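Local coordinates for protein geranylgeranyl pyrophosphate synthase (Corynebacterium glutamicum, PDB 3LMD) that probably joins isoprenyl units into long-chain isoprenyl diphosphates, as a magnesium-dependent prenyltransferase of the all-helical FPP/GGPP synthase family, at residues A[219-224]-A[329-334]; A[25-30]-A[75-80]; A[101-106]-A[152-157]; A[225-230]-A[325-330]. All blocks are in the same frame, centred on the assembly; numbering follows the deposited sequence.

Contact 1 of 4, residues A[219-224]-A[329-334]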
loop_
_atom_site.group_PDB
_atom_site.type_symbol
_atom_site.label_atom_id
_atom_site.label_comp_id
_atom_site.label_asym_id
_atom_site.label_seq_id
_atom_site.Cartn_x
_atom_site.Cartn_y
_atom_site.Cartn_z
ATOM N N PRO A 219 -7.962 -25.369 -15.434
ATOM C CA PRO A 219 -8.572 -24.028 -15.530
ATOM C C PRO A 219 -10.007 -23.965 -14.991
ATOM O O PRO A 219 -10.349 -23.027 -14.263
ATOM C CB PRO A 219 -8.559 -23.731 -17.030
ATOM C CG PRO A 219 -7.372 -24.515 -17.558
ATOM C CD PRO A 219 -7.270 -25.759 -16.686
ATOM N N GLU A 220 -10.825 -24.953 -15.338
ATOM C CA GLU A 220 -12.210 -25.015 -14.888
ATOM C C GLU A 220 -12.280 -25.180 -13.374
ATOM O O GLU A 220 -13.176 -24.650 -12.727
ATOM C CB GLU A 220 -12.967 -26.160 -15.588
ATOM C CG GLU A 220 -13.246 -25.888 -17.084
ATOM C CD GLU A 220 -14.147 -24.666 -17.327
ATOM O OE1 GLU A 220 -13.719 -23.736 -18.045
ATOM O OE2 GLU A 220 -15.277 -24.627 -16.789
ATOM N N HIS A 221 -11.330 -25.916 -12.811
ATOM C CA HIS A 221 -11.338 -26.157 -11.387
ATOM C C HIS A 221 -10.827 -24.927 -10.653
ATOM O O HIS A 221 -11.359 -24.581 -9.605
ATOM C CB HIS A 221 -10.518 -27.394 -11.020
ATOM C CG HIS A 221 -11.056 -28.660 -11.613
ATOM N ND1 HIS A 221 -10.314 -29.819 -11.698
ATOM C CD2 HIS A 221 -12.265 -28.943 -12.153
ATOM C CE1 HIS A 221 -11.047 -30.765 -12.261
ATOM N NE2 HIS A 221 -12.237 -30.262 -12.539
ATOM N N ILE A 222 -9.812 -24.280 -11.213
ATOM C CA ILE A 222 -9.326 -23.007 -10.676
ATOM C C ILE A 222 -10.478 -21.995 -10.658
ATOM O O ILE A 222 -10.721 -21.321 -9.647
ATOM C CB ILE A 222 -8.190 -22.440 -11.530
ATOM C CG1 ILE A 222 -6.941 -23.351 -11.484
ATOM C CG2 ILE A 222 -7.826 -21.002 -11.093
ATOM C CD1 ILE A 222 -5.837 -22.874 -12.517
ATOM N N ASP A 223 -11.191 -21.902 -11.778
ATOM C CA ASP A 223 -12.309 -20.972 -11.886
ATOM C C ASP A 223 -13.423 -21.307 -10.884
ATOM O O ASP A 223 -14.011 -20.413 -10.261
ATOM C CB ASP A 223 -12.868 -20.958 -13.317
ATOM C CG ASP A 223 -13.782 -19.771 -13.565
ATOM O OD1 ASP A 223 -13.271 -18.635 -13.575
ATOM O OD2 ASP A 223 -15.008 -19.979 -13.726
ATOM N N ALA A 224 -13.730 -22.595 -10.737
ATOM C CA ALA A 224 -14.778 -23.002 -9.817
ATOM C C ALA A 224 -14.418 -22.646 -8.372
ATOM O O ALA A 224 -15.284 -22.268 -7.586
ATOM C CB ALA A 224 -15.029 -24.515 -9.933
ATOM N N ASP A 329 -20.259 -28.239 -8.042
ATOM C CA ASP A 329 -20.655 -29.172 -9.092
ATOM C C ASP A 329 -19.559 -29.288 -10.130
ATOM O O ASP A 329 -19.444 -30.298 -10.794
ATOM C CB ASP A 329 -21.914 -28.690 -9.818
ATOM C CG ASP A 329 -23.195 -29.237 -9.218
ATOM O OD1 ASP A 329 -23.144 -30.213 -8.433
ATOM O OD2 ASP A 329 -24.268 -28.684 -9.543
ATOM N N ARG A 330 -18.772 -28.232 -10.301
ATOM C CA ARG A 330 -17.735 -28.227 -11.325
ATOM C C ARG A 330 -16.472 -29.001 -10.927
ATOM O O ARG A 330 -15.563 -29.206 -11.748
ATOM C CB ARG A 330 -17.363 -26.794 -11.714
ATOM C CG ARG A 330 -18.547 -25.937 -12.205
ATOM C CD ARG A 330 -18.131 -24.472 -12.266
ATOM N NE ARG A 330 -17.235 -24.209 -13.393
ATOM C CZ ARG A 330 -16.614 -23.054 -13.574
ATOM N NH1 ARG A 330 -16.789 -22.080 -12.686
ATOM N NH2 ARG A 330 -15.822 -22.863 -14.628
ATOM N N LEU A 331 -16.420 -29.424 -9.671
ATOM C CA LEU A 331 -15.222 -30.047 -9.114
ATOM C C LEU A 331 -15.491 -31.532 -8.914
ATOM O O LEU A 331 -16.643 -31.940 -8.662
ATOM C CB LEU A 331 -14.879 -29.430 -7.733
ATOM C CG LEU A 331 -14.530 -27.939 -7.760
ATOM C CD1 LEU A 331 -14.397 -27.379 -6.325
ATOM C CD2 LEU A 331 -13.246 -27.697 -8.558
ATOM N N PRO A 332 -14.424 -32.333 -8.979
ATOM C CA PRO A 332 -14.548 -33.762 -8.747
ATOM C C PRO A 332 -14.897 -34.083 -7.310
ATOM O O PRO A 332 -14.415 -33.445 -6.345
ATOM C CB PRO A 332 -13.152 -34.306 -9.092
ATOM C CG PRO A 332 -12.243 -33.193 -8.887
ATOM C CD PRO A 332 -13.046 -31.955 -9.335
ATOM N N ASP A 333 -15.729 -35.098 -7.178
ATOM C CA ASP A 333 -16.166 -35.581 -5.905
ATOM C C ASP A 333 -14.946 -36.030 -5.095
ATOM O O ASP A 333 -14.005 -36.622 -5.649
ATOM C CB ASP A 333 -17.178 -36.700 -6.156
ATOM C CG ASP A 333 -18.244 -36.283 -7.204
ATOM O OD1 ASP A 333 -18.243 -35.096 -7.641
ATOM O OD2 ASP A 333 -19.080 -37.123 -7.597
ATOM N N SER A 334 -14.940 -35.690 -3.808
ATOM C CA SER A 334 -13.785 -35.950 -2.942
ATOM C C SER A 334 -14.111 -35.457 -1.561
ATOM O O SER A 334 -15.059 -34.689 -1.359
ATOM C CB SER A 334 -12.529 -35.232 -3.444
ATOM O OG SER A 334 -12.714 -33.810 -3.396
HETATM O O HOH W 1 -16.646 -26.230 -15.324
HETATM O O HOH W 2 -13.951 -21.003 -16.831
HETATM O O HOH W 3 -14.451 -31.955 -12.720
#

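Contact 2 of 4, residues A[25-30]-A[75-80]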
loop_
_atom_site.group_PDB
_atom_site.type_symbol
_atom_site.label_atom_id
_atom_site.label_comp_id
_atom_site.label_asym_id
_atom_site.label_seq_id
_atom_site.Cartn_x
_atom_site.Cartn_y
_atom_site.Cartn_z
ATOM N N GLY A 25 -15.657 -19.693 12.932
ATOM C CA GLY A 25 -16.231 -21.040 13.020
ATOM C C GLY A 25 -15.906 -21.940 11.834
ATOM O O GLY A 25 -15.791 -23.164 11.987
ATOM N N ALA A 26 -15.752 -21.335 10.655
ATOM C CA ALA A 26 -15.430 -22.068 9.420
ATOM C C ALA A 26 -14.101 -22.845 9.489
ATOM O O ALA A 26 -14.006 -23.979 9.010
ATOM C CB ALA A 26 -15.420 -21.112 8.229
ATOM N N SER A 27 -13.082 -22.225 10.076
ATOM C CA SER A 27 -11.778 -22.864 10.273
ATOM C C SER A 27 -11.851 -24.112 11.162
ATOM O O SER A 27 -11.000 -24.998 11.072
ATOM C CB SER A 27 -10.795 -21.859 10.885
ATOM O OG SER A 27 -10.890 -20.600 10.242
ATOM N N GLN A 28 -12.877 -24.181 12.008
ATOM C CA GLN A 28 -12.975 -25.232 13.023
ATOM C C GLN A 28 -14.117 -26.224 12.789
ATOM O O GLN A 28 -14.599 -26.864 13.728
ATOM C CB GLN A 28 -13.076 -24.610 14.419
ATOM C CG GLN A 28 -11.748 -24.069 14.930
ATOM C CD GLN A 28 -11.888 -22.707 15.578
ATOM O OE1 GLN A 28 -13.000 -22.240 15.840
ATOM N NE2 GLN A 28 -10.758 -22.057 15.833
ATOM N N VAL A 29 -14.549 -26.344 11.538
ATOM C CA VAL A 29 -15.457 -27.419 11.150
ATOM C C VAL A 29 -14.597 -28.649 10.826
ATOM O O VAL A 29 -13.842 -28.645 9.854
ATOM C CB VAL A 29 -16.335 -27.012 9.938
ATOM C CG1 VAL A 29 -17.362 -28.095 9.626
ATOM C CG2 VAL A 29 -17.033 -25.678 10.203
ATOM N N GLU A 30 -14.688 -29.685 11.657
ATOM C CA GLU A 30 -13.795 -30.847 11.540
ATOM C C GLU A 30 -13.939 -31.574 10.207
ATOM O O GLU A 30 -15.051 -31.910 9.803
ATOM C CB GLU A 30 -14.037 -31.827 12.694
ATOM C CG GLU A 30 -13.734 -31.245 14.066
ATOM C CD GLU A 30 -14.288 -32.094 15.191
ATOM O OE1 GLU A 30 -14.350 -33.331 15.021
ATOM O OE2 GLU A 30 -14.661 -31.528 16.244
ATOM N N LYS A 75 -6.762 -19.659 14.094
ATOM C CA LYS A 75 -6.796 -20.278 12.763
ATOM C C LYS A 75 -7.171 -19.292 11.649
ATOM O O LYS A 75 -8.142 -18.541 11.753
ATOM C CB LYS A 75 -7.672 -21.538 12.745
ATOM C CG LYS A 75 -6.979 -22.756 13.348
ATOM C CD LYS A 75 -7.682 -24.051 12.991
ATOM C CE LYS A 75 -6.851 -25.249 13.430
ATOM N NZ LYS A 75 -7.377 -26.525 12.875
ATOM N N ARG A 76 -6.369 -19.302 10.591
ATOM C CA ARG A 76 -6.449 -18.317 9.508
ATOM C C ARG A 76 -7.245 -18.889 8.328
ATOM O O ARG A 76 -6.741 -19.711 7.557
ATOM C CB ARG A 76 -5.034 -17.984 9.070
ATOM C CG ARG A 76 -4.112 -17.548 10.234
ATOM C CD ARG A 76 -2.805 -16.956 9.723
ATOM N NE ARG A 76 -1.944 -16.545 10.829
ATOM C CZ ARG A 76 -1.940 -15.322 11.360
ATOM N NH1 ARG A 76 -1.130 -15.052 12.375
ATOM N NH2 ARG A 76 -2.722 -14.363 10.856
ATOM N N PHE A 77 -8.491 -18.452 8.179
ATOM C CA PHE A 77 -9.371 -19.056 7.167
ATOM C C PHE A 77 -8.872 -18.931 5.719
ATOM O O PHE A 77 -8.986 -19.878 4.913
ATOM C CB PHE A 77 -10.790 -18.472 7.235
ATOM C CG PHE A 77 -11.675 -19.019 6.158
ATOM C CD1 PHE A 77 -11.889 -18.320 4.979
ATOM C CD2 PHE A 77 -12.216 -20.289 6.285
ATOM C CE1 PHE A 77 -12.671 -18.873 3.948
ATOM C CE2 PHE A 77 -12.990 -20.832 5.281
ATOM C CZ PHE A 77 -13.216 -20.127 4.109
ATOM N N ARG A 78 -8.368 -17.757 5.351
ATOM C CA ARG A 78 -7.987 -17.545 3.940
ATOM C C ARG A 78 -6.849 -18.456 3.473
ATOM O O ARG A 78 -6.946 -19.068 2.390
ATOM C CB ARG A 78 -7.677 -16.078 3.677
ATOM C CG ARG A 78 -8.917 -15.218 3.894
ATOM C CD ARG A 78 -8.611 -13.708 4.010
ATOM N NE ARG A 78 -9.859 -12.987 4.269
ATOM C CZ ARG A 78 -10.443 -12.930 5.464
ATOM N NH1 ARG A 78 -9.857 -13.490 6.513
ATOM N NH2 ARG A 78 -11.583 -12.254 5.626
ATOM N N PRO A 79 -5.771 -18.557 4.272
ATOM C CA PRO A 79 -4.753 -19.523 3.828
ATOM C C PRO A 79 -5.261 -20.964 3.873
ATOM O O PRO A 79 -4.902 -21.752 3.002
ATOM C CB PRO A 79 -3.569 -19.302 4.791
ATOM C CG PRO A 79 -4.033 -18.274 5.826
ATOM C CD PRO A 79 -5.289 -17.632 5.335
ATOM N N MET A 80 -6.101 -21.304 4.848
ATOM C CA MET A 80 -6.655 -22.663 4.906
ATOM C C MET A 80 -7.433 -22.976 3.634
ATOM O O MET A 80 -7.324 -24.064 3.071
ATOM C CB MET A 80 -7.594 -22.838 6.131
ATOM C CG MET A 80 -8.088 -24.296 6.304
ATOM S SD MET A 80 -9.501 -24.545 7.463
ATOM C CE MET A 80 -10.874 -24.148 6.370
#

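Contact 3 of 4, residues A[101-106]-A[152-157]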
loop_
_atom_site.group_PDB
_atom_site.type_symbol
_atom_site.label_atom_id
_atom_site.label_comp_id
_atom_site.label_asym_id
_atom_site.label_seq_id
_atom_site.Cartn_x
_atom_site.Cartn_y
_atom_site.Cartn_z
ATOM N N ALA A 101 -0.449 -18.657 -0.185
ATOM C CA ALA A 101 -1.352 -18.546 0.960
ATOM C C ALA A 101 -0.866 -17.456 1.896
ATOM O O ALA A 101 -1.678 -16.711 2.485
ATOM C CB ALA A 101 -1.464 -19.895 1.722
ATOM N N VAL A 102 0.451 -17.334 1.994
ATOM C CA VAL A 102 1.046 -16.314 2.835
ATOM C C VAL A 102 0.769 -14.943 2.217
ATOM O O VAL A 102 0.457 -13.990 2.922
ATOM C CB VAL A 102 2.563 -16.547 3.056
ATOM C CG1 VAL A 102 3.246 -15.284 3.674
ATOM C CG2 VAL A 102 2.794 -17.818 3.933
ATOM N N VAL A 103 0.885 -14.857 0.895
ATOM C CA VAL A 103 0.599 -13.590 0.223
ATOM C C VAL A 103 -0.848 -13.173 0.495
ATOM O O VAL A 103 -1.117 -12.003 0.800
ATOM C CB VAL A 103 0.859 -13.700 -1.292
ATOM C CG1 VAL A 103 0.237 -12.484 -2.067
ATOM C CG2 VAL A 103 2.388 -13.760 -1.559
ATOM N N VAL A 104 -1.778 -14.118 0.385
ATOM C CA VAL A 104 -3.186 -13.799 0.672
ATOM C C VAL A 104 -3.337 -13.299 2.100
ATOM O O VAL A 104 -4.006 -12.279 2.354
ATOM C CB VAL A 104 -4.115 -15.001 0.411
ATOM C CG1 VAL A 104 -5.559 -14.717 0.915
ATOM C CG2 VAL A 104 -4.105 -15.316 -1.095
ATOM N N GLU A 105 -2.744 -14.007 3.046
ATOM C CA GLU A 105 -2.898 -13.592 4.443
ATOM C C GLU A 105 -2.252 -12.247 4.768
ATOM O O GLU A 105 -2.799 -11.476 5.565
ATOM C CB GLU A 105 -2.408 -14.672 5.414
ATOM C CG GLU A 105 -2.633 -14.283 6.861
ATOM C CD GLU A 105 -4.103 -14.349 7.303
ATOM O OE1 GLU A 105 -4.994 -14.618 6.482
ATOM O OE2 GLU A 105 -4.374 -14.159 8.512
ATOM N N ILE A 106 -1.098 -11.963 4.159
ATOM C CA ILE A 106 -0.423 -10.674 4.382
ATOM C C ILE A 106 -1.281 -9.554 3.844
ATOM O O ILE A 106 -1.368 -8.465 4.422
ATOM C CB ILE A 106 0.951 -10.637 3.659
ATOM C CG1 ILE A 106 1.980 -11.503 4.435
ATOM C CG2 ILE A 106 1.434 -9.179 3.565
ATOM C CD1 ILE A 106 3.336 -11.707 3.637
ATOM N N GLY A 152 7.471 -8.923 -2.558
ATOM C CA GLY A 152 8.700 -9.742 -2.597
ATOM C C GLY A 152 8.362 -11.197 -2.918
ATOM O O GLY A 152 8.951 -11.805 -3.843
ATOM N N LEU A 153 7.416 -11.769 -2.167
ATOM C CA LEU A 153 7.008 -13.173 -2.415
ATOM C C LEU A 153 6.375 -13.368 -3.796
ATOM O O LEU A 153 6.631 -14.359 -4.498
ATOM C CB LEU A 153 6.029 -13.661 -1.343
ATOM C CG LEU A 153 6.591 -13.805 0.075
ATOM C CD1 LEU A 153 5.463 -14.232 1.033
ATOM C CD2 LEU A 153 7.760 -14.829 0.068
ATOM N N MET A 154 5.527 -12.434 -4.192
ATOM C CA MET A 154 4.887 -12.505 -5.531
ATOM C C MET A 154 5.894 -12.477 -6.655
ATOM O O MET A 154 5.652 -13.071 -7.703
ATOM C CB MET A 154 3.881 -11.323 -5.731
ATOM C CG MET A 154 2.655 -11.510 -4.851
ATOM S SD MET A 154 1.289 -10.359 -5.331
ATOM C CE MET A 154 2.228 -9.069 -5.867
ATOM N N SER A 155 7.010 -11.769 -6.468
ATOM C CA SER A 155 8.076 -11.767 -7.484
ATOM C C SER A 155 8.620 -13.170 -7.744
ATOM O O SER A 155 9.180 -13.440 -8.808
ATOM C CB SER A 155 9.236 -10.821 -7.115
ATOM O OG SER A 155 10.132 -11.374 -6.119
ATOM N N GLN A 156 8.444 -14.064 -6.777
ATOM C CA GLN A 156 8.907 -15.434 -6.940
ATOM C C GLN A 156 7.781 -16.333 -7.446
ATOM O O GLN A 156 8.033 -17.462 -7.891
ATOM C CB GLN A 156 9.468 -15.981 -5.615
ATOM C CG GLN A 156 10.678 -15.175 -5.099
ATOM C CD GLN A 156 11.277 -15.808 -3.857
ATOM O OE1 GLN A 156 10.571 -16.037 -2.872
ATOM N NE2 GLN A 156 12.571 -16.118 -3.907
ATOM N N LEU A 157 6.550 -15.837 -7.405
ATOM C CA LEU A 157 5.382 -16.645 -7.795
ATOM C C LEU A 157 5.041 -16.459 -9.268
ATOM O O LEU A 157 4.399 -17.309 -9.851
ATOM C CB LEU A 157 4.154 -16.354 -6.910
ATOM C CG LEU A 157 4.357 -16.824 -5.448
ATOM C CD1 LEU A 157 3.216 -16.325 -4.561
ATOM C CD2 LEU A 157 4.384 -18.358 -5.439
#

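Contact 4 of 4, residues A[225-230]-A[325-330]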
loop_
_atom_site.group_PDB
_atom_site.type_symbol
_atom_site.label_atom_id
_atom_site.label_comp_id
_atom_site.label_asym_id
_atom_site.label_seq_id
_atom_site.Cartn_x
_atom_site.Cartn_y
_atom_site.Cartn_z
ATOM N N LEU A 225 -13.152 -22.830 -7.997
ATOM C CA LEU A 225 -12.741 -22.579 -6.603
ATOM C C LEU A 225 -12.727 -21.073 -6.301
ATOM O O LEU A 225 -13.102 -20.626 -5.204
ATOM C CB LEU A 225 -11.340 -23.192 -6.324
ATOM C CG LEU A 225 -11.535 -24.717 -6.153
ATOM C CD1 LEU A 225 -10.279 -25.506 -6.607
ATOM C CD2 LEU A 225 -11.919 -25.051 -4.750
ATOM N N LYS A 226 -12.315 -20.305 -7.288
ATOM C CA LYS A 226 -12.411 -18.863 -7.210
ATOM C C LYS A 226 -13.874 -18.425 -6.947
ATOM O O LYS A 226 -14.162 -17.655 -6.015
ATOM C CB LYS A 226 -11.925 -18.253 -8.522
ATOM C CG LYS A 226 -12.034 -16.720 -8.504
ATOM C CD LYS A 226 -11.506 -16.045 -9.797
ATOM C CE LYS A 226 -12.396 -16.333 -10.979
ATOM N NZ LYS A 226 -12.423 -15.143 -11.889
ATOM N N ASN A 227 -14.792 -18.930 -7.769
ATOM C CA ASN A 227 -16.201 -18.515 -7.695
ATOM C C ASN A 227 -16.833 -19.009 -6.406
ATOM O O ASN A 227 -17.701 -18.345 -5.807
ATOM C CB ASN A 227 -16.972 -19.050 -8.909
ATOM C CG ASN A 227 -16.613 -18.333 -10.217
ATOM O OD1 ASN A 227 -15.925 -17.320 -10.231
ATOM N ND2 ASN A 227 -17.091 -18.875 -11.320
ATOM N N PHE A 228 -16.404 -20.186 -5.954
ATOM C CA PHE A 228 -16.903 -20.717 -4.699
ATOM C C PHE A 228 -16.462 -19.807 -3.542
ATOM O O PHE A 228 -17.235 -19.495 -2.651
ATOM C CB PHE A 228 -16.358 -22.138 -4.451
ATOM C CG PHE A 228 -16.741 -22.692 -3.103
ATOM C CD1 PHE A 228 -18.017 -23.181 -2.891
ATOM C CD2 PHE A 228 -15.825 -22.705 -2.049
ATOM C CE1 PHE A 228 -18.395 -23.693 -1.640
ATOM C CE2 PHE A 228 -16.180 -23.187 -0.814
ATOM C CZ PHE A 228 -17.475 -23.706 -0.610
ATOM N N GLY A 229 -15.210 -19.381 -3.568
ATOM C CA GLY A 229 -14.713 -18.479 -2.510
ATOM C C GLY A 229 -15.495 -17.157 -2.517
ATOM O O GLY A 229 -15.815 -16.619 -1.452
ATOM N N ALA A 230 -15.802 -16.615 -3.693
ATOM C CA ALA A 230 -16.611 -15.379 -3.737
ATOM C C ALA A 230 -17.975 -15.563 -3.073
ATOM O O ALA A 230 -18.424 -14.712 -2.268
ATOM C CB ALA A 230 -16.787 -14.874 -5.187
ATOM N N ASN A 325 -22.971 -24.217 -4.364
ATOM C CA ASN A 325 -23.194 -25.615 -4.750
ATOM C C ASN A 325 -23.023 -25.824 -6.244
ATOM O O ASN A 325 -22.481 -26.855 -6.669
ATOM C CB ASN A 325 -24.579 -26.092 -4.303
ATOM C CG ASN A 325 -24.582 -26.542 -2.851
ATOM O OD1 ASN A 325 -23.586 -27.062 -2.362
ATOM N ND2 ASN A 325 -25.699 -26.358 -2.174
ATOM N N ALA A 326 -23.439 -24.838 -7.038
ATOM C CA ALA A 326 -23.224 -24.899 -8.477
ATOM C C ALA A 326 -21.742 -24.818 -8.826
ATOM O O ALA A 326 -21.308 -25.414 -9.808
ATOM C CB ALA A 326 -24.031 -23.820 -9.240
ATOM N N GLU A 327 -20.950 -24.102 -8.027
ATOM C CA GLU A 327 -19.499 -24.096 -8.284
ATOM C C GLU A 327 -18.864 -25.429 -7.911
ATOM O O GLU A 327 -18.042 -25.968 -8.674
ATOM C CB GLU A 327 -18.825 -22.902 -7.601
ATOM C CG GLU A 327 -19.416 -21.572 -8.129
ATOM C CD GLU A 327 -19.119 -21.342 -9.618
ATOM O OE1 GLU A 327 -18.160 -21.940 -10.171
ATOM O OE2 GLU A 327 -19.805 -20.497 -10.220
ATOM N N LEU A 328 -19.274 -25.991 -6.776
ATOM C CA LEU A 328 -18.752 -27.287 -6.366
ATOM C C LEU A 328 -19.131 -28.405 -7.359
ATOM O O LEU A 328 -18.406 -29.401 -7.488
ATOM C CB LEU A 328 -19.254 -27.653 -4.977
ATOM C CG LEU A 328 -18.719 -26.749 -3.837
ATOM C CD1 LEU A 328 -19.264 -27.255 -2.503
ATOM C CD2 LEU A 328 -17.199 -26.668 -3.805
ATOM N N ASP A 329 -20.259 -28.239 -8.042
ATOM C CA ASP A 329 -20.655 -29.172 -9.092
ATOM C C ASP A 329 -19.559 -29.288 -10.130
ATOM O O ASP A 329 -19.444 -30.298 -10.794
ATOM C CB ASP A 329 -21.914 -28.690 -9.818
ATOM C CG ASP A 329 -23.195 -29.237 -9.218
ATOM O OD1 ASP A 329 -23.144 -30.213 -8.433
ATOM O OD2 ASP A 329 -24.268 -28.684 -9.543
ATOM N N ARG A 330 -18.772 -28.232 -10.301
ATOM C CA ARG A 330 -17.735 -28.227 -11.325
ATOM C C ARG A 330 -16.472 -29.001 -10.927
ATOM O O ARG A 330 -15.563 -29.206 -11.748
ATOM C CB ARG A 330 -17.363 -26.794 -11.714
ATOM C CG ARG A 330 -18.547 -25.937 -12.205
ATOM C CD ARG A 330 -18.131 -24.472 -12.266
ATOM N NE ARG A 330 -17.235 -24.209 -13.393
ATOM C CZ ARG A 330 -16.614 -23.054 -13.574
ATOM N NH1 ARG A 330 -16.789 -22.080 -12.686
ATOM N NH2 ARG A 330 -15.822 -22.863 -14.628
#

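Contact 1 of 4, residues A[219-224]-A[329-334]
Arg330 reaches from the loop between helices 309-328 and 335-349 to Glu220 and Asp223 at the start of helix 219-246, making a salt-bridge network in this all-helical prenyl synthase fold. Both terminal nitrogens of Arg330 grip one oxygen of Asp223, NH1 to OD2 at 2.9 Å and NH2 to OD2 at 3.1 Å. They come on the anti side of that oxygen and from opposite faces of the carboxylate plane. Arg330 NH2 also bonds to Glu220 OE2 at 2.8 Å, which it meets from above the carboxylate plane, in a nearly straight bond of 166°. Glu327 holds NH1 as well, and three carboxylates around one guanidinium should keep Arg330 protonated.

The apolar part lies beside it. Ala224 CB packs on Arg330 CB at 3.7 Å and on Leu331 CD2, a methyl that also touches His221 CB. Pro332 meets His221 tip to tip, and its CD sits over one ring face, 3.9 Å from the centroid, in a CH-pi contact.

Waters bridge the polar margin. One molecule donates to Glu220 OE2 and accepts from Arg330 NE; another lies with its oxygen 2.8 Å from His221 NE2 and donates to Arg330 O.

Contact 2 of 4, residues A[25-30]-A[75-80]
Ser27, near the end of the short N-terminal helix 21-27, packs against Lys75 and Phe77 where the chain enters helix 77-86 of the all-helical prenyl synthase fold. The closest approach is between Ser27 CB and Lys75 CB, 3.6 Å apart. Ser27 OG lies 3.7 Å from Phe77 CB, at the edge of the aromatic ring and near its plane. No hydrogen bond joins the two segments; the hydroxyl makes a weak one to Thr23 O, within its own helix.

Ala26 adds the apolar part, with CB 3.8 Å from Phe77 CE2 and about as far from CD2. Phe77 CG stands anti to the backbone N (chi1 177°), on the side where Ala26 CB meets the ring. Met80 approaches the backbone instead: its SD is 3.9 Å from Ser27 O, and the chain bends at chi3 (83°), which leaves CE near Ala26 O.

Further out, other helices pack on this first shell. Phe77 packs edge-to-face with Phe236 and touches Leu343 of helix 335-349, which also meets Met80. Arg76, at the N-cap position of helix 77-86, takes little part here and forms salt bridges with Glu105 and Glu48. On the solvent side the Lys75 chain runs extended beyond CG, with its CD 3.9 Å from Ser27 O.

Contact 3 of 4, residues A[101-106]-A[152-157]
Val103 and Leu153 mark the closest backbone approach of helices 95-118 and 132-157, whose short segments run roughly antiparallel, at 147°, with axes 10.0 Å apart. Within this helical bundle the interface is entirely apolar. Val103 carries most of it, using both branches. Its CG2 rests 3.6 Å from Leu153 CB as the two side chains slide past each other in opposite directions, and it also comes to 4.0 Å from Leu157 CD1. The other methyl, CG1, stands anti to the backbone N (chi1 166°) and meets Met154 CG at 3.8 Å, the two side chains crossing at about a right angle.

Leu153 reaches across with CD1. This methyl lies 3.6 Å from Val102 CG1, where the side chains again cross at about a right angle, and more loosely, at 4.2 Å, from Ile106 CD1. It is thus placed among three residues of the facing helix, since Val103 CG2 is also near.

Neighbouring helices close around the pair: Glu54 of helix 34-55 touches both Ile106 and Leu153, while Leu157 packs on His214 of helix 188-214. Ser155 faces the second subunit, where it packs on Ala163 of that chain. With no hydrogen bond or charge pair between the segments, their association rests on the fit of branched aliphatic side chains and the Met154 thioether chain, and the burial of most of these groups is consistent with hydrophobic packing as its main source of stability.

Contact 4 of 4, residues A[225-230]-A[325-330]
Phe228 and Glu327 bring helices 219-246 and 309-328 together in the helical bundle of this prenyl synthase, with an apolar inner part and a polar outer one. The inner part is tightly packed. Leu328 CD2 lies over one face of the Phe228 ring, 4.0 Å from the centroid and offset toward the rim, in a CH-pi contact. The same methyl is 3.7 Å from Phe228 CD1, and Leu328 CD1 adds contact at CE1. Leu340 of helix 335-349 also touches Phe228, continuing this buried layer.

Toward solvent the contact turns polar; the groups come close, but the hydrogen bonds between the helices are weak. The Glu327 chain bends at chi2 (-65°), which brings CD to 3.2 Å from Asn227 CB. Asn227 ND2 offers weak hydrogen bonds to both carboxylate oxygens, at 3.3 Å to Glu327 OE2 and 3.4 Å to Glu327 OE1, with the amide and carboxylate planes 85° apart. A stronger hold comes from within the segment 325-330: Arg330 NH1 forms a salt bridge with Glu327 OE1 at 2.9 Å; OE1 offers its syn lone pair and lies near the guanidinium plane. The same guanidinium is also bound by Glu220 and Asp223. Asn227 ND2 and Arg330 NH1 approach each other as well, but both are donors and make no bond.

Glu327 therefore takes a charged partner from its own segment and a neutral amide from the facing helix. Its negative charge would be stabilised mainly by Arg330, shared with those two acids, with Asn227 giving weaker support, while Phe228 and Leu328 supply the apolar adhesion.

How the contacts relate
Contacts 1 and 4 are neighbours, their centres about 7 Å apart: both use helix 219-246, share Asp329 and Arg330, and meet where Ala224 packs on Glu327 and Leu331 on Leu225. Both are partly buried and mix charged groups with apolar packing, but contact 1 lies farther out, against a loop, and takes up water. Contact 3 differs in being buried and wholly apolar. Contact 2, nearest the centre of the chain, is partly buried and lacks cross-segment hydrogen bonds too, though it includes serine and backbone oxygens. A salt bridge from Arg76 to Glu105 and packing of Pro79 on Ala101 join contacts 2 and 3 through successive helices.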